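Local coordinates for 122aa long conserved hypothetical protein (Sulfolobus tokodaii, PDB 1WOL) that is of unknown function but is an archaeal homologue of the HEPN domain family, at residues Asn64-Ala67 / Asp68-Gln71. Sequence-based numbering, arbitrary orientation.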
ATOM      1  N   ASN A  64       5.065 -12.468  10.415  1.00 34.18           N
ATOM      2  CA  ASN A  64       3.997 -13.432  10.668  1.00 34.02           C
ATOM      3  C   ASN A  64       2.595 -12.850  10.614  1.00 32.01           C
ATOM      4  O   ASN A  64       1.784 -13.004  11.503  1.00 29.09           O
ATOM      5  CB  ASN A  64       4.249 -14.109  12.009  1.00 38.47           C
ATOM      6  CG  ASN A  64       5.584 -14.891  12.009  1.00 43.13           C
ATOM      7  OD1 ASN A  64       6.044 -15.390  10.947  1.00 45.54           O
ATOM      8  ND2 ASN A  64       6.197 -15.014  13.187  1.00 44.68           N
ATOM      9  N   PRO A  65       2.364 -12.046   9.595  1.00 29.18           N
ATOM     10  CA  PRO A  65       0.992 -11.490   9.518  1.00 28.92           C
ATOM     11  C   PRO A  65      -0.031 -12.589   9.053  1.00 26.55           C
ATOM     12  O   PRO A  65       0.330 -13.651   8.502  1.00 26.01           O
ATOM     13  CB  PRO A  65       1.167 -10.413   8.425  1.00 26.39           C
ATOM     14  CG  PRO A  65       2.128 -11.095   7.452  1.00 29.04           C
ATOM     15  CD  PRO A  65       3.180 -11.724   8.426  1.00 30.15           C
ATOM     16  N   PRO A  66      -1.348 -12.288   9.163  1.00 24.32           N
ATOM     17  CA  PRO A  66      -2.357 -13.252   8.695  1.00 22.66           C
ATOM     18  C   PRO A  66      -2.134 -13.453   7.200  1.00 23.09           C
ATOM     19  O   PRO A  66      -1.619 -12.504   6.481  1.00 20.71           O
ATOM     20  CB  PRO A  66      -3.677 -12.506   8.899  1.00 21.42           C
ATOM     21  CG  PRO A  66      -3.434 -11.578  10.007  1.00 22.12           C
ATOM     22  CD  PRO A  66      -1.941 -11.192   9.930  1.00 22.55           C
ATOM     23  N   ALA A  67      -2.575 -14.583   6.644  1.00 20.90           N
ATOM     24  CA  ALA A  67      -2.501 -14.926   5.245  1.00 21.13           C
ATOM     25  C   ALA A  67      -3.058 -13.824   4.261  1.00 20.82           C
ATOM     26  O   ALA A  67      -2.423 -13.414   3.266  1.00 23.02           O
ATOM     27  CB  ALA A  67      -3.266 -16.269   4.950  1.00 24.89           C
ATOM     28  N   ASP A  68      -4.218 -13.290   4.627  1.00 19.53           N
ATOM     29  CA  ASP A  68      -4.833 -12.330   3.750  1.00 18.73           C
ATOM     30  C   ASP A  68      -4.024 -11.060   3.695  1.00 17.63           C
ATOM     31  O   ASP A  68      -4.075 -10.384   2.682  1.00 17.57           O
ATOM     32  CB  ASP A  68      -6.251 -11.947   4.179  1.00 17.88           C
ATOM     33  CG  ASP A  68      -6.299 -11.338   5.533  1.00 18.20           C
ATOM     34  OD1 ASP A  68      -6.068 -12.007   6.533  1.00 21.13           O
ATOM     35  OD2 ASP A  68      -6.618 -10.153   5.696  1.00 21.73           O
ATOM     36  N   ILE A  69      -3.356 -10.726   4.793  1.00 17.75           N
ATOM     37  CA  ILE A  69      -2.527  -9.506   4.857  1.00 17.50           C
ATOM     38  C   ILE A  69      -1.257  -9.731   4.026  1.00 18.12           C
ATOM     39  O   ILE A  69      -0.868  -8.858   3.283  1.00 17.44           O
ATOM     40  CB  ILE A  69      -2.199  -9.201   6.293  1.00 16.50           C
ATOM     41  CG1 ILE A  69      -3.452  -8.769   7.086  1.00 17.31           C
ATOM     42  CG2 ILE A  69      -1.071  -8.030   6.415  1.00 19.51           C
ATOM     43  CD1 ILE A  69      -4.176  -7.382   6.540  1.00 18.91           C
ATOM     44  N   LEU A  70      -0.585 -10.887   4.235  1.00 18.89           N
ATOM     45  CA  LEU A  70       0.556 -11.172   3.371  1.00 21.22           C
ATOM     46  C   LEU A  70       0.158 -11.185   1.854  1.00 22.41           C
ATOM     47  O   LEU A  70       0.926 -10.680   0.977  1.00 24.34           O
ATOM     48  CB  LEU A  70       1.122 -12.541   3.753  1.00 24.91           C
ATOM     49  CG  LEU A  70       2.490 -12.827   3.101  1.00 28.86           C
ATOM     50  CD1 LEU A  70       3.497 -11.803   3.561  1.00 31.09           C
ATOM     51  CD2 LEU A  70       2.875 -14.243   3.569  1.00 28.47           C
ATOM     52  N   GLN A  71      -1.028 -11.727   1.497  1.00 21.03           N
ATOM     53  CA  GLN A  71      -1.450 -11.771   0.089  1.00 19.85           C
ATOM     54  C   GLN A  71      -1.627 -10.336  -0.439  1.00 19.86           C
ATOM     55  O   GLN A  71      -1.176  -9.991  -1.573  1.00 19.89           O
ATOM     56  CB  GLN A  71      -2.771 -12.514  -0.116  1.00 23.02           C
ATOM     57  CG  GLN A  71      -2.495 -13.972   0.178  1.00 27.50           C
ATOM     58  CD  GLN A  71      -3.762 -14.733   0.382  1.00 30.60           C
ATOM     59  OE1 GLN A  71      -4.900 -14.199   0.184  1.00 32.98           O
ATOM     60  NE2 GLN A  71      -3.585 -15.926   0.715  1.00 36.14           N
TER
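Pro66 O and Ala67 O accept the amides of Leu70 and Gln71 at the start of helix 67-77, a compact example of how an extended Pro-Pro pair runs into a helix. Pro66 occupies the N-cap position. Its O receives Leu70 N at 3.0 Å in a nearly straight bond (169° at the hydrogen), while Ile69 N adds a weak, strongly bent second bond to the same oxygen. Ala67 O takes Gln71 N at 2.8 Å, the next i to i+4 step, and CG of Gln71 lies 3.1 Å from that same Ala67 O; Gln71 also touches a bound tertiary-butyl alcohol. The prolines themselves pack on the apolar side chains of the turn. CB of Pro65 meets the CG2 branch of Ile69 at 3.8 Å, and the Pro66 ring runs alongside the CG1 branch, its CD 4.0 Å from Ile69 CG1. Leu70 crosses the CG corner of the Pro65 ring through CB and CD1. With chi1 at 60°, CG of Asp68 sits between its backbone N and carbonyl carbon, and OD1 lies 3.4 Å from Pro66 CB. Trp116 of helix 100-120 touches both prolines and Ile69, and Arg112 of that helix forms a salt bridge with Asp68. Backbone bonds and apolar packing together fix the start of the helix, and the negative charge of Asp68 probably suits the helix dipole there.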